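Local coordinates for protein oxidoreductase (Thermotoga maritima, PDB 1ZH8) that probably catalyses NADP-dependent oxidation or reduction of an alcohol or sugar-like substrate, as a member of the Gfo/Idh/MocA family, at residues 47-52 against 75-80; 29-34 against 59-64; 93-98 against 109-114. All coordinates share one frame; numbering follows the deposited sequence.

Interaction 1: 47-52 against 75-80. With NAP (NADP nicotinamide-adenine-dinucleotide phosphate), chain D.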
# COMPACT_ATOMS: atom_id res chain seq x y z
N ILE A 47 -26.07 -33.14 -16.04
CA ILE A 47 -25.65 -33.71 -14.77
C ILE A 47 -26.27 -35.07 -14.61
O ILE A 47 -27.48 -35.21 -14.47
CB ILE A 47 -25.98 -32.79 -13.61
CG1 ILE A 47 -25.20 -31.47 -13.78
CG2 ILE A 47 -25.69 -33.51 -12.28
CD1 ILE A 47 -25.72 -30.33 -12.95
N THR A 48 -25.42 -36.08 -14.66
CA THR A 48 -25.84 -37.46 -14.67
C THR A 48 -25.50 -38.19 -13.38
O THR A 48 -26.04 -39.27 -13.12
CB THR A 48 -25.14 -38.20 -15.80
OG1 THR A 48 -23.72 -37.99 -15.70
CG2 THR A 48 -25.63 -37.69 -17.14
N ALA A 49 -24.59 -37.62 -12.56
CA ALA A 49 -24.17 -38.26 -11.31
C ALA A 49 -23.76 -37.26 -10.25
O ALA A 49 -23.34 -36.15 -10.55
CB ALA A 49 -23.05 -39.28 -11.55
N VAL A 50 -23.85 -37.70 -9.00
CA VAL A 50 -23.71 -36.83 -7.85
C VAL A 50 -23.21 -37.67 -6.68
O VAL A 50 -23.57 -38.85 -6.55
CB VAL A 50 -25.09 -36.15 -7.55
CG1 VAL A 50 -25.30 -35.92 -6.09
CG2 VAL A 50 -25.23 -34.85 -8.32
N THR A 51 -22.34 -37.08 -5.87
CA THR A 51 -21.82 -37.75 -4.68
C THR A 51 -21.37 -36.70 -3.66
O THR A 51 -20.97 -35.60 -4.05
CB THR A 51 -20.65 -38.69 -5.04
OG1 THR A 51 -20.34 -39.54 -3.93
CG2 THR A 51 -19.42 -37.91 -5.47
N SER A 52 -21.48 -37.02 -2.37
CA SER A 52 -21.01 -36.10 -1.34
C SER A 52 -20.54 -36.87 -0.10
O SER A 52 -20.73 -38.07 -0.05
CB SER A 52 -22.13 -35.10 -0.97
OG SER A 52 -21.57 -33.85 -0.60
N GLU A 75 -15.24 -42.79 -6.12
CA GLU A 75 -14.58 -43.86 -6.87
C GLU A 75 -15.63 -44.65 -7.66
O GLU A 75 -15.35 -45.09 -8.78
CB GLU A 75 -13.79 -44.81 -5.96
CG GLU A 75 -12.53 -44.22 -5.31
CD GLU A 75 -12.82 -43.32 -4.10
OE1 GLU A 75 -13.99 -43.16 -3.71
OE2 GLU A 75 -11.86 -42.75 -3.54
N GLU A 76 -16.82 -44.82 -7.07
CA GLU A 76 -17.90 -45.56 -7.75
C GLU A 76 -18.47 -44.72 -8.87
O GLU A 76 -18.74 -45.24 -9.96
CB GLU A 76 -19.02 -46.00 -6.79
CG GLU A 76 -20.09 -46.87 -7.48
CD GLU A 76 -21.21 -47.40 -6.56
OE1 GLU A 76 -21.33 -46.93 -5.40
OE2 GLU A 76 -21.98 -48.28 -7.01
N LEU A 77 -18.65 -43.43 -8.60
CA LEU A 77 -19.13 -42.51 -9.62
C LEU A 77 -18.21 -42.58 -10.83
O LEU A 77 -18.69 -42.69 -11.95
CB LEU A 77 -19.15 -41.10 -9.07
CG LEU A 77 -19.64 -39.98 -9.97
CD1 LEU A 77 -20.46 -39.01 -9.13
CD2 LEU A 77 -18.47 -39.30 -10.62
N LEU A 78 -16.90 -42.55 -10.57
CA LEU A 78 -15.90 -42.57 -11.63
C LEU A 78 -15.96 -43.83 -12.47
O LEU A 78 -15.59 -43.81 -13.64
CB LEU A 78 -14.48 -42.38 -11.09
CG LEU A 78 -13.95 -41.01 -10.63
CD1 LEU A 78 -12.48 -41.17 -10.16
CD2 LEU A 78 -14.08 -39.90 -11.67
N GLU A 79 -16.41 -44.93 -11.88
CA GLU A 79 -16.32 -46.24 -12.54
C GLU A 79 -17.67 -46.60 -13.18
O GLU A 79 -17.77 -47.55 -13.96
CB GLU A 79 -15.78 -47.29 -11.55
CG GLU A 79 -15.86 -48.76 -11.96
CD GLU A 79 -14.83 -49.21 -13.03
OE1 GLU A 79 -13.90 -48.43 -13.39
OE2 GLU A 79 -14.98 -50.37 -13.50
N SER A 80 -18.69 -45.79 -12.90
CA SER A 80 -20.07 -46.08 -13.30
C SER A 80 -20.30 -46.02 -14.80
O SER A 80 -21.29 -46.56 -15.28
CB SER A 80 -21.04 -45.11 -12.64
OG SER A 80 -20.89 -43.81 -13.20
PA NAP D . -18.34 -26.52 1.49
O1A NAP D . -19.69 -25.91 1.62
O2A NAP D . -17.81 -27.05 2.75
O5B NAP D . -18.41 -27.63 0.33
C5B NAP D . -17.58 -28.77 0.38
C4B NAP D . -18.43 -29.98 0.04
O4B NAP D . -17.61 -31.12 -0.14
C3B NAP D . -19.41 -30.33 1.16
O3B NAP D . -20.56 -30.78 0.52
C2B NAP D . -18.68 -31.46 1.85
O2B NAP D . -19.30 -32.37 2.75
C1B NAP D . -18.12 -32.19 0.65
N9A NAP D . -17.06 -33.11 1.03
C8A NAP D . -16.16 -33.00 2.07
N7A NAP D . -15.35 -34.08 2.05
C5A NAP D . -15.73 -34.88 1.02
C6A NAP D . -15.26 -36.10 0.54
N6A NAP D . -14.25 -36.71 1.13
N1A NAP D . -15.84 -36.67 -0.56
C2A NAP D . -16.90 -36.05 -1.18
N3A NAP D . -17.38 -34.85 -0.70
C4A NAP D . -16.79 -34.28 0.37
O3 NAP D . -17.32 -25.42 0.94
PN NAP D . -17.53 -24.59 -0.42
O1N NAP D . -18.62 -25.12 -1.31
O2N NAP D . -17.51 -23.22 0.08
O5D NAP D . -16.16 -24.81 -1.23
C5D NAP D . -15.88 -25.95 -2.03
C4D NAP D . -14.86 -25.55 -3.10
O4D NAP D . -15.39 -24.47 -3.85
C3D NAP D . -13.56 -25.06 -2.47
O3D NAP D . -12.44 -25.54 -3.19
C2D NAP D . -13.62 -23.55 -2.59
O2D NAP D . -12.34 -22.97 -2.71
C1D NAP D . -14.48 -23.38 -3.83
N1N NAP D . -15.18 -22.09 -3.79
C2N NAP D . -14.96 -21.22 -4.82
C3N NAP D . -15.60 -19.97 -4.84
C7N NAP D . -15.54 -19.11 -6.07
O7N NAP D . -16.18 -17.85 -5.99
N7N NAP D . -14.92 -19.51 -7.20
C4N NAP D . -16.46 -19.63 -3.79
C5N NAP D . -16.69 -20.54 -2.75
C6N NAP D . -16.03 -21.77 -2.76
P2B NAP D . -20.84 -32.75 3.02
O1X NAP D . -21.34 -33.80 2.06
O2X NAP D . -21.74 -31.54 2.89
O3X NAP D . -20.84 -33.28 4.44
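The peptide group between Ala49 and Val50 is the flat surface that Leu77 covers. One methyl, CD1 of Leu77, stands almost straight above its face, 3.6 Å from Val50 N. In the parallel sheet the backbone of Ala49 pairs with Ile23 and that of Val50 with Phe71, so strand 45-51 is held between its two neighbours while the leucine presses on it from above. The same CD1 meets Ala49 CB at 3.6 Å, with Leu77 CG only slightly farther off. Thr51 adds its methyl, CG2, at 4.0 Å from Leu77 CD1, the two side chains crossing obliquely. With OG1 of Thr51 anti to the backbone N (chi1 -168°), the methyl faces the leucine and OG1 bonds to Phe71 O. Ala49 and Thr51 both project toward the helix, whereas Val50 between them points away, the alternation expected of a strand. Helix 74-79 runs nearly antiparallel to the strand, the short axes 166° apart and 8.9 Å at their closest. Within 75-80, Leu77 O accepts two bonds, from Ser80 N and from Ser80 OG at 2.8 Å, the hydroxyl tilted 20° from the carbonyl plane. Past the strand, Ser52 OG donates to the phosphate oxygen O1X of NADP, 2.7 Å away, and is also bonded to Cys26 N. The 2'-phosphate is the group that distinguishes NADP from NAD, and a polar residue just after the second Rossmann strand is a usual place to read it; Thr54 and His57 also bond to the cofactor. Chemically the two parts differ: buried methyls pack strand 45-51 against the helix without a hydrogen bond across, and the serine just after it offers a hydroxyl suited to recognising the phosphate.

Interaction 2: 29-34 against 59-64; sequences AARELH and EEFAKM. With NAP (NADP nicotinamide-adenine-dinucleotide phosphate), chain D.
Phe61 meets helix 28-39 with its edge. Its CG is anti to the backbone N (chi1 -170°), which carries the ring across the gap so that CE1 comes 3.6 Å from Ala30 O, the oxygen lying close to the ring plane; Ala30 CB is at 3.9 Å from the same CE1. Arg31 CG reaches the same edge, beside CD1, and the guanidinium beyond it is turned 74° from the ring. Met64, present as selenomethionine, lies against the aliphatic part of the arginine, its SE 4.0 Å from Arg31 CD and nearly as close to CG. The tip of the arginine turns back to its own helix, where NH1 makes a salt bridge with Glu32 OE2 at 3.2 Å, met on the anti side; Lys179 pairs with Glu32 as well. Replacing Arg31 with an alanine would probably leave the selenium and the ring edge poorly covered and cost Glu32 a positive partner. On the cofactor side, Ala29 N donates an almost straight bond (168°) to O1N of NADP, 2.8 Å long. Ring edge, alkyl chain and selenium join the helices by dispersion and weak polarity, while the N-H of Ala29 separately binds the diphosphate.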
# COMPACT_ATOMS: atom_id res chain seq x y z
N ALA A 29 -20.64 -23.88 -2.87
CA ALA A 29 -20.32 -23.58 -4.26
C ALA A 29 -21.17 -24.38 -5.24
O ALA A 29 -21.72 -23.82 -6.20
CB ALA A 29 -18.86 -23.78 -4.53
N ALA A 30 -21.31 -25.68 -5.00
CA ALA A 30 -22.07 -26.51 -5.91
C ALA A 30 -23.53 -26.04 -6.03
O ALA A 30 -24.06 -25.91 -7.12
CB ALA A 30 -22.00 -27.97 -5.50
N ARG A 31 -24.18 -25.78 -4.89
CA ARG A 31 -25.58 -25.41 -4.86
C ARG A 31 -25.78 -24.00 -5.39
O ARG A 31 -26.71 -23.75 -6.15
CB ARG A 31 -26.11 -25.43 -3.42
CG ARG A 31 -26.44 -26.79 -2.81
CD ARG A 31 -27.29 -26.61 -1.53
NE ARG A 31 -26.44 -26.14 -0.45
CZ ARG A 31 -26.43 -24.91 0.06
NH1 ARG A 31 -27.28 -23.97 -0.37
NH2 ARG A 31 -25.57 -24.62 1.03
N GLU A 32 -24.91 -23.08 -4.99
CA GLU A 32 -25.26 -21.67 -5.05
C GLU A 32 -24.59 -20.97 -6.22
O GLU A 32 -25.09 -19.96 -6.72
CB GLU A 32 -24.94 -20.97 -3.72
CG GLU A 32 -25.98 -21.28 -2.61
CD GLU A 32 -25.74 -20.53 -1.29
OE1 GLU A 32 -24.91 -19.60 -1.26
OE2 GLU A 32 -26.40 -20.89 -0.29
N LEU A 33 -23.46 -21.54 -6.65
CA LEU A 33 -22.63 -20.89 -7.65
C LEU A 33 -22.59 -21.74 -8.93
O LEU A 33 -22.82 -21.22 -10.02
CB LEU A 33 -21.22 -20.64 -7.06
CG LEU A 33 -21.16 -19.75 -5.80
CD1 LEU A 33 -19.74 -19.60 -5.32
CD2 LEU A 33 -21.76 -18.35 -6.05
N HIS A 34 -22.36 -23.05 -8.80
CA HIS A 34 -22.24 -23.94 -9.97
C HIS A 34 -23.56 -24.32 -10.60
O HIS A 34 -23.71 -24.23 -11.81
CB HIS A 34 -21.38 -25.16 -9.66
CG HIS A 34 -19.92 -24.84 -9.57
ND1 HIS A 34 -18.93 -25.73 -9.95
CD2 HIS A 34 -19.27 -23.72 -9.17
CE1 HIS A 34 -17.75 -25.17 -9.76
NE2 HIS A 34 -17.93 -23.95 -9.30
N GLU A 59 -28.41 -36.14 -1.90
CA GLU A 59 -29.80 -36.39 -2.28
C GLU A 59 -30.60 -35.09 -2.47
O GLU A 59 -31.38 -34.97 -3.42
CB GLU A 59 -30.48 -37.32 -1.28
CG GLU A 59 -29.96 -38.76 -1.31
CD GLU A 59 -30.53 -39.61 -0.18
OE1 GLU A 59 -30.94 -39.04 0.87
OE2 GLU A 59 -30.57 -40.85 -0.33
N GLU A 60 -30.41 -34.13 -1.56
CA GLU A 60 -31.03 -32.80 -1.67
C GLU A 60 -30.55 -32.13 -2.95
O GLU A 60 -31.34 -31.56 -3.70
CB GLU A 60 -30.67 -31.90 -0.48
CG GLU A 60 -31.36 -32.21 0.85
CD GLU A 60 -30.59 -31.66 2.10
OE1 GLU A 60 -29.76 -30.72 1.97
OE2 GLU A 60 -30.83 -32.18 3.21
N PHE A 61 -29.25 -32.20 -3.20
CA PHE A 61 -28.69 -31.69 -4.44
C PHE A 61 -29.28 -32.39 -5.67
O PHE A 61 -29.66 -31.71 -6.63
CB PHE A 61 -27.17 -31.80 -4.44
CG PHE A 61 -26.50 -31.09 -5.59
CD1 PHE A 61 -26.21 -29.74 -5.50
CD2 PHE A 61 -26.19 -31.77 -6.76
CE1 PHE A 61 -25.59 -29.08 -6.57
CE2 PHE A 61 -25.58 -31.11 -7.82
CZ PHE A 61 -25.29 -29.77 -7.73
N ALA A 62 -29.36 -33.73 -5.65
CA ALA A 62 -30.02 -34.46 -6.74
C ALA A 62 -31.41 -33.90 -7.09
O ALA A 62 -31.74 -33.79 -8.27
CB ALA A 62 -30.10 -35.96 -6.43
N LYS A 63 -32.21 -33.54 -6.09
CA LYS A 63 -33.57 -33.04 -6.34
C LYS A 63 -33.56 -31.68 -7.04
O LYS A 63 -34.37 -31.45 -7.95
CB LYS A 63 -34.43 -32.99 -5.07
CG LYS A 63 -35.00 -34.34 -4.66
CD LYS A 63 -36.19 -34.19 -3.72
N MSE A 64 -32.67 -30.79 -6.62
CA MSE A 64 -32.49 -29.51 -7.29
C MSE A 64 -32.15 -29.70 -8.78
O MSE A 64 -32.59 -28.92 -9.62
CB MSE A 64 -31.43 -28.66 -6.57
CG MSE A 64 -31.74 -28.34 -5.10
SE MSE A 64 -30.24 -27.44 -4.09
CE MSE A 64 -30.75 -25.49 -4.39
PA NAP D . -18.34 -26.52 1.49
O1A NAP D . -19.69 -25.91 1.62
O2A NAP D . -17.81 -27.05 2.75
O5B NAP D . -18.41 -27.63 0.33
C5B NAP D . -17.58 -28.77 0.38
C4B NAP D . -18.43 -29.98 0.04
O4B NAP D . -17.61 -31.12 -0.14
C3B NAP D . -19.41 -30.33 1.16
O3B NAP D . -20.56 -30.78 0.52
C2B NAP D . -18.68 -31.46 1.85
O2B NAP D . -19.30 -32.37 2.75
C1B NAP D . -18.12 -32.19 0.65
N9A NAP D . -17.06 -33.11 1.03
C8A NAP D . -16.16 -33.00 2.07
N7A NAP D . -15.35 -34.08 2.05
C5A NAP D . -15.73 -34.88 1.02
C6A NAP D . -15.26 -36.10 0.54
N6A NAP D . -14.25 -36.71 1.13
N1A NAP D . -15.84 -36.67 -0.56
C2A NAP D . -16.90 -36.05 -1.18
N3A NAP D . -17.38 -34.85 -0.70
C4A NAP D . -16.79 -34.28 0.37
O3 NAP D . -17.32 -25.42 0.94
PN NAP D . -17.53 -24.59 -0.42
O1N NAP D . -18.62 -25.12 -1.31
O2N NAP D . -17.51 -23.22 0.08
O5D NAP D . -16.16 -24.81 -1.23
C5D NAP D . -15.88 -25.95 -2.03
C4D NAP D . -14.86 -25.55 -3.10
O4D NAP D . -15.39 -24.47 -3.85
C3D NAP D . -13.56 -25.06 -2.47
O3D NAP D . -12.44 -25.54 -3.19
C2D NAP D . -13.62 -23.55 -2.59
O2D NAP D . -12.34 -22.97 -2.71
C1D NAP D . -14.48 -23.38 -3.83
N1N NAP D . -15.18 -22.09 -3.79
C2N NAP D . -14.96 -21.22 -4.82
C3N NAP D . -15.60 -19.97 -4.84
C7N NAP D . -15.54 -19.11 -6.07
O7N NAP D . -16.18 -17.85 -5.99
N7N NAP D . -14.92 -19.51 -7.20
C4N NAP D . -16.46 -19.63 -3.79
C5N NAP D . -16.69 -20.54 -2.75
C6N NAP D . -16.03 -21.77 -2.76
P2B NAP D . -20.84 -32.75 3.02
O1X NAP D . -21.34 -33.80 2.06
O2X NAP D . -21.74 -31.54 2.89
O3X NAP D . -20.84 -33.28 4.44

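Interaction 3: 93-98 against 109-114; sequences ELNLPF and VICEKP. With NAP (NADP nicotinamide-adenine-dinucleotide phosphate), chain D.
Asn95 leans on Cys111 with the whole length of its side chain. Its CB lies 3.8 Å from Cys111 SG; CG, anti to the carbonyl carbon (chi1 -62°), comes to 3.4 Å, the sulfur standing nearly straight over the amide face, and OD1 stays near the same sulfur. At the tip, ND2 faces the backbone after the strand: Pro114 O is 2.7 Å away, almost straight beyond the C-N bond and so between the two N-H directions, too poor an angle for a hydrogen bond. The clear bond of ND2 goes to Ile115 O. Asn95 thus packs beside the segment that contacts the cofactor. Glu112 OE1 accepts from the carboxamide N7N of NADP at 3.2 Å in a nearly linear bond (171°), and its OE2 is hydrogen-bonded to His34; Lys113 O takes the ribose hydroxyl O2D at 2.6 Å and Lys113 NZ donates to that same oxygen. Leu94 CD1 touches the adenine. A cis peptide bond precedes Pro114. Strand 85-88, helix 95-104 and strand 108-112 form one beta-alpha-beta crossover of the Rossmann fold, ending in the Glu-Lys-Pro sequence well known in the Gfo/Idh/MocA family, beside the nicotinamide end of the cofactor.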
# COMPACT_ATOMS: atom_id res chain seq x y z
N GLU A 93 -7.88 -29.64 0.28
CA GLU A 93 -7.01 -30.80 0.56
C GLU A 93 -7.27 -32.00 -0.36
O GLU A 93 -6.39 -32.86 -0.53
CB GLU A 93 -7.11 -31.25 2.04
CG GLU A 93 -8.43 -31.90 2.41
CD GLU A 93 -8.68 -31.98 3.91
OE1 GLU A 93 -8.18 -32.93 4.56
OE2 GLU A 93 -9.41 -31.11 4.44
N LEU A 94 -8.47 -32.03 -0.97
CA LEU A 94 -8.88 -33.15 -1.81
C LEU A 94 -8.60 -32.99 -3.29
O LEU A 94 -8.63 -33.98 -4.01
CB LEU A 94 -10.36 -33.49 -1.59
CG LEU A 94 -10.81 -33.84 -0.17
CD1 LEU A 94 -12.33 -34.04 -0.15
CD2 LEU A 94 -10.05 -35.07 0.44
N ASN A 95 -8.33 -31.77 -3.76
CA ASN A 95 -8.08 -31.53 -5.19
C ASN A 95 -7.11 -32.53 -5.79
O ASN A 95 -7.49 -33.32 -6.67
CB ASN A 95 -7.63 -30.10 -5.48
CG ASN A 95 -8.68 -29.05 -5.09
OD1 ASN A 95 -9.78 -29.40 -4.64
ND2 ASN A 95 -8.35 -27.77 -5.27
N LEU A 96 -5.86 -32.52 -5.30
CA LEU A 96 -4.82 -33.41 -5.86
C LEU A 96 -5.27 -34.88 -5.97
O LEU A 96 -5.39 -35.39 -7.08
CB LEU A 96 -3.46 -33.27 -5.14
CG LEU A 96 -2.38 -34.31 -5.54
CD1 LEU A 96 -1.99 -34.21 -7.01
CD2 LEU A 96 -1.13 -34.23 -4.66
N PRO A 97 -5.54 -35.56 -4.83
CA PRO A 97 -5.86 -36.99 -5.00
C PRO A 97 -7.08 -37.25 -5.89
O PRO A 97 -7.09 -38.24 -6.62
CB PRO A 97 -6.12 -37.49 -3.56
CG PRO A 97 -6.34 -36.26 -2.75
CD PRO A 97 -5.54 -35.16 -3.41
N PHE A 98 -8.06 -36.35 -5.88
CA PHE A 98 -9.29 -36.56 -6.66
C PHE A 98 -9.09 -36.30 -8.16
O PHE A 98 -9.63 -37.01 -9.00
CB PHE A 98 -10.45 -35.73 -6.10
CG PHE A 98 -11.17 -36.38 -4.95
CD1 PHE A 98 -10.47 -37.12 -3.99
CD2 PHE A 98 -12.56 -36.26 -4.83
CE1 PHE A 98 -11.16 -37.73 -2.92
CE2 PHE A 98 -13.24 -36.83 -3.77
CZ PHE A 98 -12.55 -37.58 -2.81
N VAL A 109 -11.65 -33.17 -15.70
CA VAL A 109 -11.93 -32.58 -14.40
C VAL A 109 -12.00 -31.05 -14.50
O VAL A 109 -11.08 -30.42 -15.03
CB VAL A 109 -10.80 -32.87 -13.35
CG1 VAL A 109 -11.31 -32.58 -11.95
CG2 VAL A 109 -10.32 -34.28 -13.43
N ILE A 110 -13.10 -30.47 -14.02
CA ILE A 110 -13.11 -29.07 -13.64
C ILE A 110 -13.08 -28.96 -12.12
O ILE A 110 -13.88 -29.57 -11.42
CB ILE A 110 -14.27 -28.27 -14.27
CG1 ILE A 110 -14.21 -26.80 -13.83
CG2 ILE A 110 -15.63 -28.92 -13.97
CD1 ILE A 110 -15.05 -25.85 -14.72
N CYS A 111 -12.14 -28.20 -11.60
CA CYS A 111 -11.89 -28.18 -10.18
C CYS A 111 -11.75 -26.77 -9.70
O CYS A 111 -11.12 -25.92 -10.35
CB CYS A 111 -10.62 -28.97 -9.87
SG CYS A 111 -10.22 -29.07 -8.11
N GLU A 112 -12.34 -26.52 -8.55
CA GLU A 112 -12.36 -25.19 -7.96
C GLU A 112 -10.98 -24.74 -7.50
O GLU A 112 -10.11 -25.56 -7.20
CB GLU A 112 -13.36 -25.13 -6.79
CG GLU A 112 -14.75 -24.69 -7.21
CD GLU A 112 -14.78 -23.23 -7.67
OE1 GLU A 112 -13.75 -22.52 -7.51
OE2 GLU A 112 -15.80 -22.80 -8.22
N LYS A 113 -10.80 -23.42 -7.47
CA LYS A 113 -9.62 -22.83 -6.87
C LYS A 113 -9.73 -22.99 -5.36
O LYS A 113 -10.82 -23.24 -4.86
CB LYS A 113 -9.53 -21.34 -7.24
CG LYS A 113 -10.86 -20.56 -7.29
CD LYS A 113 -11.64 -20.54 -5.94
CE LYS A 113 -10.89 -19.80 -4.87
NZ LYS A 113 -11.50 -19.93 -3.54
N PRO A 114 -8.61 -22.88 -4.63
CA PRO A 114 -7.22 -22.83 -5.12
C PRO A 114 -6.83 -24.16 -5.76
O PRO A 114 -7.41 -25.20 -5.41
CB PRO A 114 -6.39 -22.59 -3.85
CG PRO A 114 -7.43 -22.05 -2.81
CD PRO A 114 -8.70 -22.74 -3.16
PA NAP D . -18.34 -26.52 1.49
O1A NAP D . -19.69 -25.91 1.62
O2A NAP D . -17.81 -27.05 2.75
O5B NAP D . -18.41 -27.63 0.33
C5B NAP D . -17.58 -28.77 0.38
C4B NAP D . -18.43 -29.98 0.04
O4B NAP D . -17.61 -31.12 -0.14
C3B NAP D . -19.41 -30.33 1.16
O3B NAP D . -20.56 -30.78 0.52
C2B NAP D . -18.68 -31.46 1.85
O2B NAP D . -19.30 -32.37 2.75
C1B NAP D . -18.12 -32.19 0.65
N9A NAP D . -17.06 -33.11 1.03
C8A NAP D . -16.16 -33.00 2.07
N7A NAP D . -15.35 -34.08 2.05
C5A NAP D . -15.73 -34.88 1.02
C6A NAP D . -15.26 -36.10 0.54
N6A NAP D . -14.25 -36.71 1.13
N1A NAP D . -15.84 -36.67 -0.56
C2A NAP D . -16.90 -36.05 -1.18
N3A NAP D . -17.38 -34.85 -0.70
C4A NAP D . -16.79 -34.28 0.37
O3 NAP D . -17.32 -25.42 0.94
PN NAP D . -17.53 -24.59 -0.42
O1N NAP D . -18.62 -25.12 -1.31
O2N NAP D . -17.51 -23.22 0.08
O5D NAP D . -16.16 -24.81 -1.23
C5D NAP D . -15.88 -25.95 -2.03
C4D NAP D . -14.86 -25.55 -3.10
O4D NAP D . -15.39 -24.47 -3.85
C3D NAP D . -13.56 -25.06 -2.47
O3D NAP D . -12.44 -25.54 -3.19
C2D NAP D . -13.62 -23.55 -2.59
O2D NAP D . -12.34 -22.97 -2.71
C1D NAP D . -14.48 -23.38 -3.83
N1N NAP D . -15.18 -22.09 -3.79
C2N NAP D . -14.96 -21.22 -4.82
C3N NAP D . -15.60 -19.97 -4.84
C7N NAP D . -15.54 -19.11 -6.07
O7N NAP D . -16.18 -17.85 -5.99
N7N NAP D . -14.92 -19.51 -7.20
C4N NAP D . -16.46 -19.63 -3.79
C5N NAP D . -16.69 -20.54 -2.75
C6N NAP D . -16.03 -21.77 -2.76
P2B NAP D . -20.84 -32.75 3.02
O1X NAP D . -21.34 -33.80 2.06
O2X NAP D . -21.74 -31.54 2.89
O3X NAP D . -20.84 -33.28 4.44

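How the interactions relate
All three contacts lie in the NAD-binding Rossmann domain and border one NADP molecule. Interactions 1 and 2 interlock along the chain, their segments alternating, and have centres about 14 Å apart; they meet where Val50 CG2 packs on Phe61 CD2 at 3.6 Å. Interaction 3 follows later in the sequence, its centre about 16 Å from that of interaction 1 and 18 Å from that of interaction 2. It shares the parallel sheet with interaction 1, and touches interaction 2 through a probable hydrogen bond between His34 NE2 and Glu112 OE2. Between them they reach the 2'-phosphate of the cofactor, its diphosphate, and its nicotinamide and adenine ends.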